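Local coordinates for protein oxidase (Sinorhizobium meliloti, PDB 4FFU) that is of uncertain function, perhaps a hydratase-like protein of the MaoC hot-dog family acting on acyl thioesters, although monoamine oxidase activity has been assigned to it, at residues I29-G37 with T128-P136; G60-D68 with G78-M86. All coordinates share one frame; numbering follows the deposited sequence.

Interaction 1. Residues I29-G37 with T128-P136; sequences IYYEDYEQG and TIAAKEDDP
Lys132 NZ is gripped by two backbone carbonyls of the 29-37 loop: it donates to Tyr34 O at 2.9 Å and, more weakly, to Tyr31 O at 3.1 Å. The lysine chain reaches both because it runs straight through chi2 and then bends at chi3 (70°), which folds CE and NZ back under the short 3-10 turn 31-33. In this position the ammonium also lies over one face of the Tyr31 ring, 5.0 Å from its centroid and 8° off the ring normal, a cation-pi geometry. A CH-pi contact from CE to the same face adds to it. A water joins NZ and Gln36 OE1 through two weak bonds. The support under this loop is the end of strand 122-134 of the antiparallel hot-dog sheet, which carries a classic beta bulge where Ala130 and Ala131 both face Val145. Just before the bulge Gly37 N donates to Ile129 O (2.9 Å, N-H...O 165°), tying down the chain ahead of strand 39-46. Ile129 CD1 meets Tyr34 CD1 at the ring edge, 3.6 Å away, while Ile29 CG2 sits over a face of that ring and the Tyr34 hydroxyl is hydrogen-bonded to Asn100 ND2. Ile129 CB also packs against Glu35 O at 3.3 Å. At the other end, a water very close to the Tyr31 hydroxyl, in the ring plane, donates to Asp134 OD1 at 2.8 Å; Arg169 forms a salt bridge with that oxygen.

Interaction 2. Residues G60-D68 with G78-M86; sequences GDFFPHHMD and GQRIAHGTM
The helical turn 64-67 and the extended run leading into helix 84-93 meet through a pair of stacked imidazoles, His66 and His83. Their centroids lie 3.8 Å apart with planes at 19°, and each ring places its CD2 over the other's face, offset toward the rim. Both rings are held by in-plane bonds to backbone carbonyls of the opposite segment. His66 ND1 donates to Ile81 O (2.6 Å, N-H...O 176°), and His83 NE2 donates to Asp61 O at 2.9 Å. In (R)-specific enoyl-CoA hydratases of this fold the catalytic Asp and His lie on the segment that corresponds to 60-68, five residues apart, as Asp61 and His66 are; a similar role is possible here but not established. Asp61 CG stands anti to the backbone N (chi1 -179°), which brings OD2 to 3.4 Å from His83 CD2, while OD1 closes an Asx turn by accepting from Phe63 N at 3.0 Å. Replacing His66 by alanine removes the ring, which is likely to leave Ile81 O without this donor and one face of the His83 ring without its stacking partner. The backbones are joined directly by Ile81 N to His65 O, 3.0 Å. Beyond it the Arg80 chain lies along the end of the turn, its CD 3.3 Å from His66 O. Its NH1 reaches that same oxygen through a water and forms a salt bridge with Glu49.

Neither contact is fully buried, and they lie on opposite sides of the chain's centre, centres about 36 Å apart and nearest atoms about 18 Å apart. They share no secondary-structure element, although interaction 2 falls within the stretch of chain closed by interaction 1. Interaction 1 fastens the loop before strand 39-46 onto strand 122-134, using a lysine ammonium, a tyrosine face and aliphatic packing, and no other chain of the assembly touches it. Interaction 2 joins loop and helix segments instead, relying on imidazole stacking and near-linear bonds to carbonyls. Three other subunits border it, so its place is at a subunit interface.

Interaction 1. Residues I29-G37 with T128-P136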
loop_
_atom_site.group_PDB
_atom_site.type_symbol
_atom_site.label_atom_id
_atom_site.label_comp_id
_atom_site.label_asym_id
_atom_site.label_seq_id
_atom_site.Cartn_x
_atom_site.Cartn_y
_atom_site.Cartn_z
ATOM N N ILE I 29 21.971 -1.662 24.971
ATOM C CA ILE I 29 22.858 -2.719 25.445
ATOM C C ILE I 29 24.225 -2.520 24.806
ATOM O O ILE I 29 24.379 -2.655 23.585
ATOM C CB ILE I 29 22.337 -4.142 25.122
ATOM C CG1 ILE I 29 20.854 -4.287 25.468
ATOM C CG2 ILE I 29 23.189 -5.189 25.835
ATOM C CD1 ILE I 29 20.144 -5.362 24.675
ATOM N N TYR I 30 25.209 -2.189 25.641
ATOM C CA TYR I 30 26.587 -2.037 25.198
ATOM C C TYR I 30 27.203 -3.395 24.984
ATOM O O TYR I 30 26.692 -4.402 25.485
ATOM C CB TYR I 30 27.391 -1.256 26.233
ATOM C CG TYR I 30 27.025 0.205 26.252
ATOM C CD1 TYR I 30 27.503 1.070 25.263
ATOM C CD2 TYR I 30 26.183 0.723 27.238
ATOM C CE1 TYR I 30 27.169 2.410 25.268
ATOM C CE2 TYR I 30 25.839 2.065 27.248
ATOM C CZ TYR I 30 26.336 2.900 26.262
ATOM O OH TYR I 30 26.008 4.229 26.256
ATOM N N TYR I 31 28.313 -3.418 24.254
ATOM C CA TYR I 31 28.928 -4.671 23.813
ATOM C C TYR I 31 29.148 -5.670 24.952
ATOM O O TYR I 31 28.827 -6.854 24.809
ATOM C CB TYR I 31 30.234 -4.399 23.067
ATOM C CG TYR I 31 31.041 -5.655 22.818
ATOM C CD1 TYR I 31 30.616 -6.598 21.878
ATOM C CD2 TYR I 31 32.215 -5.919 23.548
ATOM C CE1 TYR I 31 31.334 -7.752 21.653
ATOM C CE2 TYR I 31 32.943 -7.084 23.331
ATOM C CZ TYR I 31 32.491 -7.997 22.382
ATOM O OH TYR I 31 33.187 -9.153 22.144
ATOM N N GLU I 32 29.699 -5.183 26.067
ATOM C CA GLU I 32 29.995 -6.016 27.247
ATOM C C GLU I 32 28.770 -6.648 27.892
ATOM O O GLU I 32 28.875 -7.717 28.495
ATOM C CB GLU I 32 30.787 -5.227 28.304
ATOM C CG GLU I 32 32.154 -4.745 27.833
ATOM C CD GLU I 32 32.116 -3.400 27.115
ATOM O OE1 GLU I 32 31.015 -2.872 26.837
ATOM O OE2 GLU I 32 33.207 -2.870 26.823
ATOM N N ASP I 33 27.612 -5.999 27.772
ATOM C CA ASP I 33 26.397 -6.491 28.420
ATOM C C ASP I 33 25.521 -7.455 27.594
ATOM O O ASP I 33 24.524 -7.979 28.094
ATOM C CB ASP I 33 25.582 -5.315 28.950
ATOM C CG ASP I 33 26.400 -4.411 29.869
ATOM O OD1 ASP I 33 27.326 -4.911 30.553
ATOM O OD2 ASP I 33 26.120 -3.199 29.893
ATOM N N TYR I 34 25.888 -7.709 26.335
ATOM C CA TYR I 34 25.220 -8.773 25.595
ATOM C C TYR I 34 25.542 -10.098 26.248
ATOM O O TYR I 34 26.703 -10.365 26.573
ATOM C CB TYR I 34 25.663 -8.783 24.125
ATOM C CG TYR I 34 24.788 -7.904 23.251
ATOM C CD1 TYR I 34 23.640 -8.415 22.633
ATOM C CD2 TYR I 34 25.104 -6.566 23.037
ATOM C CE1 TYR I 34 22.840 -7.606 21.818
ATOM C CE2 TYR I 34 24.313 -5.759 22.235
ATOM C CZ TYR I 34 23.180 -6.275 21.634
ATOM O OH TYR I 34 22.408 -5.448 20.832
ATOM N N GLU I 35 24.526 -10.923 26.460
ATOM C CA GLU I 35 24.756 -12.199 27.120
ATOM C C GLU I 35 24.667 -13.315 26.111
ATOM O O GLU I 35 23.603 -13.531 25.550
ATOM C CB GLU I 35 23.698 -12.431 28.202
ATOM C CG GLU I 35 23.543 -11.267 29.156
ATOM C CD GLU I 35 22.318 -11.419 30.034
ATOM O OE1 GLU I 35 21.181 -11.429 29.499
ATOM O OE2 GLU I 35 22.503 -11.530 31.258
ATOM N N GLN I 36 25.766 -14.041 25.887
ATOM C CA GLN I 36 25.693 -15.213 25.035
ATOM C C GLN I 36 24.612 -16.142 25.520
ATOM O O GLN I 36 24.516 -16.418 26.724
ATOM C CB GLN I 36 27.009 -15.984 25.014
ATOM C CG GLN I 36 28.118 -15.271 24.299
ATOM C CD GLN I 36 29.428 -16.006 24.463
ATOM O OE1 GLN I 36 30.455 -15.391 24.729
ATOM N NE2 GLN I 36 29.387 -17.334 24.350
ATOM N N GLY I 37 23.814 -16.640 24.579
ATOM C CA GLY I 37 22.790 -17.608 24.893
ATOM C C GLY I 37 21.450 -16.974 25.202
ATOM O O GLY I 37 20.462 -17.688 25.311
ATOM N N THR I 128 18.741 -15.371 19.061
ATOM C CA THR I 128 19.639 -15.899 20.092
ATOM C C THR I 128 20.981 -15.189 19.964
ATOM O O THR I 128 21.520 -15.093 18.855
ATOM C CB THR I 128 19.865 -17.425 19.926
ATOM O OG1 THR I 128 18.607 -18.114 19.944
ATOM C CG2 THR I 128 20.755 -18.003 21.089
ATOM N N ILE I 129 21.536 -14.706 21.079
ATOM C CA ILE I 129 22.877 -14.124 21.044
ATOM C C ILE I 129 23.851 -15.289 20.903
ATOM O O ILE I 129 23.910 -16.173 21.767
ATOM C CB ILE I 129 23.218 -13.249 22.286
ATOM C CG1 ILE I 129 22.147 -12.178 22.551
ATOM C CG2 ILE I 129 24.605 -12.629 22.148
ATOM C CD1 ILE I 129 21.820 -11.262 21.399
ATOM N N ALA I 130 24.590 -15.306 19.793
ATOM C CA ALA I 130 25.374 -16.485 19.446
ATOM C C ALA I 130 26.845 -16.332 19.735
ATOM O O ALA I 130 27.470 -17.280 20.218
ATOM C CB ALA I 130 25.183 -16.860 17.990
ATOM N N ALA I 131 27.417 -15.185 19.388
ATOM C CA ALA I 131 28.885 -14.983 19.484
ATOM C C ALA I 131 29.240 -13.513 19.689
ATOM O O ALA I 131 28.488 -12.613 19.264
ATOM C CB ALA I 131 29.601 -15.522 18.254
ATOM N N LYS I 132 30.384 -13.278 20.332
ATOM C CA LYS I 132 30.865 -11.934 20.629
ATOM C C LYS I 132 32.361 -11.911 20.372
ATOM O O LYS I 132 33.099 -12.755 20.902
ATOM C CB LYS I 132 30.583 -11.569 22.089
ATOM C CG LYS I 132 29.106 -11.450 22.442
ATOM C CD LYS I 132 28.900 -11.267 23.942
ATOM C CE LYS I 132 29.378 -9.888 24.364
ATOM N NZ LYS I 132 29.414 -9.739 25.844
ATOM N N GLU I 133 32.825 -10.992 19.529
ATOM C CA GLU I 133 34.279 -10.797 19.394
ATOM C C GLU I 133 34.696 -9.327 19.341
ATOM O O GLU I 133 33.858 -8.438 19.101
ATOM C CB GLU I 133 34.818 -11.537 18.173
ATOM C CG GLU I 133 34.283 -11.045 16.832
ATOM C CD GLU I 133 34.897 -11.797 15.653
ATOM O OE1 GLU I 133 34.167 -12.122 14.692
ATOM O OE2 GLU I 133 36.111 -12.074 15.685
ATOM N N ASP I 134 35.989 -9.081 19.557
ATOM C CA ASP I 134 36.559 -7.752 19.334
ATOM C C ASP I 134 36.384 -7.354 17.870
ATOM O O ASP I 134 36.413 -8.201 16.974
ATOM C CB ASP I 134 38.050 -7.735 19.683
ATOM C CG ASP I 134 38.314 -7.765 21.179
ATOM O OD1 ASP I 134 37.360 -7.747 21.988
ATOM O OD2 ASP I 134 39.505 -7.807 21.552
ATOM N N ASP I 135 36.177 -6.064 17.631
ATOM C CA ASP I 135 36.155 -5.546 16.268
ATOM C C ASP I 135 37.592 -5.205 15.864
ATOM O O ASP I 135 38.236 -4.363 16.506
ATOM C CB ASP I 135 35.243 -4.317 16.158
ATOM C CG ASP I 135 34.759 -4.056 14.727
ATOM O OD1 ASP I 135 35.175 -4.766 13.782
ATOM O OD2 ASP I 135 33.943 -3.132 14.551
ATOM N N PRO I 136 38.109 -5.876 14.814
ATOM C CA PRO I 136 39.487 -5.617 14.375
ATOM C C PRO I 136 39.710 -4.184 13.859
ATOM O O PRO I 136 40.825 -3.667 13.949
ATOM C CB PRO I 136 39.703 -6.648 13.255
ATOM C CG PRO I 136 38.330 -7.023 12.799
ATOM C CD PRO I 136 37.474 -6.952 14.029
HETATM O O HOH W 1 35.464 -9.401 23.219
HETATM O O HOH W 2 30.738 -12.760 26.721
#

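Interaction 2. Residues G60-D68 with G78-M86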
loop_
_atom_site.group_PDB
_atom_site.type_symbol
_atom_site.label_atom_id
_atom_site.label_comp_id
_atom_site.label_asym_id
_atom_site.label_seq_id
_atom_site.Cartn_x
_atom_site.Cartn_y
_atom_site.Cartn_z
ATOM N N GLY I 60 8.928 -5.466 -7.225
ATOM C CA GLY I 60 8.885 -5.658 -8.704
ATOM C C GLY I 60 8.953 -7.123 -9.150
ATOM O O GLY I 60 8.977 -7.416 -10.355
ATOM N N ASP I 61 8.936 -8.047 -8.186
ATOM C CA ASP I 61 8.978 -9.501 -8.475
ATOM C C ASP I 61 7.567 -10.102 -8.515
ATOM O O ASP I 61 6.962 -10.330 -7.459
ATOM C CB ASP I 61 9.838 -10.209 -7.412
ATOM C CG ASP I 61 9.962 -11.728 -7.645
ATOM O OD1 ASP I 61 9.143 -12.319 -8.381
ATOM O OD2 ASP I 61 10.874 -12.337 -7.057
ATOM N N PHE I 62 7.058 -10.342 -9.731
ATOM C CA PHE I 62 5.701 -10.846 -9.969
ATOM C C PHE I 62 5.752 -12.276 -10.522
ATOM O O PHE I 62 4.827 -12.708 -11.219
ATOM C CB PHE I 62 4.929 -9.925 -10.949
ATOM C CG PHE I 62 4.474 -8.650 -10.311
ATOM C CD1 PHE I 62 5.357 -7.590 -10.133
ATOM C CD2 PHE I 62 3.164 -8.538 -9.838
ATOM C CE1 PHE I 62 4.940 -6.425 -9.499
ATOM C CE2 PHE I 62 2.736 -7.369 -9.216
ATOM C CZ PHE I 62 3.631 -6.318 -9.063
ATOM N N PHE I 63 6.810 -13.007 -10.200
ATOM C CA PHE I 63 6.935 -14.370 -10.758
ATOM C C PHE I 63 5.713 -15.197 -10.432
ATOM O O PHE I 63 5.191 -15.098 -9.314
ATOM C CB PHE I 63 8.175 -15.058 -10.231
ATOM C CG PHE I 63 9.423 -14.649 -10.943
ATOM C CD1 PHE I 63 9.412 -14.449 -12.325
ATOM C CD2 PHE I 63 10.612 -14.452 -10.238
ATOM C CE1 PHE I 63 10.568 -14.076 -12.988
ATOM C CE2 PHE I 63 11.772 -14.072 -10.897
ATOM C CZ PHE I 63 11.746 -13.887 -12.273
ATOM N N PRO I 64 5.266 -16.033 -11.396
ATOM C CA PRO I 64 4.013 -16.775 -11.229
ATOM C C PRO I 64 4.013 -17.788 -10.078
ATOM O O PRO I 64 2.938 -18.074 -9.528
ATOM C CB PRO I 64 3.800 -17.438 -12.598
ATOM C CG PRO I 64 5.143 -17.454 -13.227
ATOM C CD PRO I 64 5.817 -16.191 -12.751
ATOM N N HIS I 65 5.186 -18.272 -9.659
ATOM C CA HIS I 65 5.325 -19.073 -8.431
ATOM C C HIS I 65 4.766 -18.360 -7.209
ATOM O O HIS I 65 4.336 -18.982 -6.238
ATOM C CB HIS I 65 6.798 -19.378 -8.172
ATOM C CG HIS I 65 7.478 -20.053 -9.319
ATOM N ND1 HIS I 65 7.858 -19.380 -10.461
ATOM C CD2 HIS I 65 7.861 -21.338 -9.493
ATOM C CE1 HIS I 65 8.433 -20.229 -11.296
ATOM N NE2 HIS I 65 8.442 -21.424 -10.735
ATOM N N HIS I 66 4.818 -17.024 -7.234
ATOM C CA HIS I 66 4.261 -16.248 -6.121
ATOM C C HIS I 66 2.865 -15.705 -6.417
ATOM O O HIS I 66 2.063 -15.512 -5.502
ATOM C CB HIS I 66 5.151 -15.043 -5.781
ATOM C CG HIS I 66 6.613 -15.365 -5.729
ATOM N ND1 HIS I 66 7.152 -16.269 -4.832
ATOM C CD2 HIS I 66 7.650 -14.901 -6.473
ATOM C CE1 HIS I 66 8.455 -16.362 -5.039
ATOM N NE2 HIS I 66 8.786 -15.528 -6.015
HETATM N N MSE I 67 2.601 -15.400 -7.686
HETATM C CA MSE I 67 1.448 -14.569 -8.049
HETATM C C MSE I 67 0.356 -15.223 -8.849
HETATM O O MSE I 67 -0.674 -14.599 -9.065
HETATM C CB MSE I 67 1.886 -13.346 -8.868
HETATM C CG MSE I 67 2.968 -12.548 -8.153
HETATM SE SE MSE I 67 2.337 -11.955 -6.384
HETATM C CE MSE I 67 1.236 -10.530 -7.106
ATOM N N ASP I 68 0.540 -16.471 -9.295
ATOM C CA ASP I 68 -0.431 -17.113 -10.206
ATOM C C ASP I 68 -0.907 -18.428 -9.596
ATOM O O ASP I 68 -0.175 -19.418 -9.633
ATOM C CB ASP I 68 0.224 -17.350 -11.584
ATOM C CG ASP I 68 -0.709 -18.048 -12.596
ATOM O OD1 ASP I 68 -1.743 -18.654 -12.199
ATOM O OD2 ASP I 68 -0.380 -18.012 -13.814
ATOM N N GLY I 78 1.972 -27.585 -5.065
ATOM C CA GLY I 78 0.624 -27.231 -5.577
ATOM C C GLY I 78 0.052 -25.886 -5.185
ATOM O O GLY I 78 -1.120 -25.588 -5.464
ATOM N N GLN I 79 0.868 -25.045 -4.553
ATOM C CA GLN I 79 0.388 -23.733 -4.149
ATOM C C GLN I 79 1.447 -22.652 -4.272
ATOM O O GLN I 79 2.642 -22.933 -4.454
ATOM C CB GLN I 79 -0.182 -23.759 -2.736
ATOM C CG GLN I 79 0.812 -24.184 -1.688
ATOM C CD GLN I 79 0.166 -24.231 -0.324
ATOM O OE1 GLN I 79 -0.535 -23.296 0.080
ATOM N NE2 GLN I 79 0.419 -25.295 0.400
ATOM N N ARG I 80 0.989 -21.404 -4.235
ATOM C CA ARG I 80 1.909 -20.275 -4.340
ATOM C C ARG I 80 2.858 -20.268 -3.146
ATOM O O ARG I 80 2.471 -20.664 -2.045
ATOM C CB ARG I 80 1.138 -18.958 -4.388
ATOM C CG ARG I 80 0.416 -18.709 -5.720
ATOM C CD ARG I 80 -0.569 -17.566 -5.529
ATOM N NE ARG I 80 -1.775 -18.045 -4.860
ATOM C CZ ARG I 80 -2.760 -17.260 -4.432
ATOM N NH1 ARG I 80 -2.654 -15.924 -4.548
ATOM N NH2 ARG I 80 -3.859 -17.821 -3.886
ATOM N N ILE I 81 4.096 -19.835 -3.368
ATOM C CA ILE I 81 5.084 -19.776 -2.291
ATOM C C ILE I 81 5.589 -18.346 -2.113
ATOM O O ILE I 81 5.731 -17.603 -3.083
ATOM C CB ILE I 81 6.266 -20.766 -2.498
ATOM C CG1 ILE I 81 7.106 -20.386 -3.714
ATOM C CG2 ILE I 81 5.743 -22.211 -2.600
ATOM C CD1 ILE I 81 8.395 -21.184 -3.918
ATOM N N ALA I 82 5.829 -17.968 -0.868
ATOM C CA ALA I 82 6.266 -16.591 -0.547
ATOM C C ALA I 82 7.642 -16.341 -1.094
ATOM O O ALA I 82 8.470 -17.248 -1.139
ATOM C CB ALA I 82 6.268 -16.402 0.974
ATOM N N HIS I 83 7.899 -15.102 -1.521
ATOM C CA HIS I 83 9.250 -14.704 -1.937
ATOM C C HIS I 83 10.219 -14.887 -0.767
ATOM O O HIS I 83 9.875 -14.551 0.367
ATOM C CB HIS I 83 9.271 -13.201 -2.229
ATOM C CG HIS I 83 8.316 -12.736 -3.277
ATOM N ND1 HIS I 83 6.964 -12.592 -3.053
ATOM C CD2 HIS I 83 8.549 -12.227 -4.516
ATOM C CE1 HIS I 83 6.393 -12.077 -4.125
ATOM N NE2 HIS I 83 7.330 -11.842 -5.028
ATOM N N GLY I 84 11.422 -15.381 -1.047
ATOM C CA GLY I 84 12.471 -15.462 -0.033
ATOM C C GLY I 84 12.742 -14.135 0.678
ATOM O O GLY I 84 12.919 -14.088 1.902
ATOM N N THR I 85 12.765 -13.056 -0.101
ATOM C CA THR I 85 13.028 -11.741 0.469
ATOM C C THR I 85 11.888 -11.271 1.381
ATOM O O THR I 85 12.139 -10.448 2.250
ATOM C CB THR I 85 13.284 -10.659 -0.616
ATOM O OG1 THR I 85 12.243 -10.704 -1.595
ATOM C CG2 THR I 85 14.665 -10.848 -1.296
HETATM N N MSE I 86 10.669 -11.773 1.181
HETATM C CA MSE I 86 9.528 -11.428 2.084
HETATM C C MSE I 86 9.682 -12.123 3.429
HETATM O O MSE I 86 9.492 -11.520 4.501
HETATM C CB MSE I 86 8.168 -11.885 1.513
HETATM C CG MSE I 86 7.060 -11.241 2.342
HETATM SE SE MSE I 86 5.441 -12.367 2.154
HETATM C CE MSE I 86 5.467 -12.780 0.228
HETATM O O HOH W 3 -0.549 -14.147 -4.923
#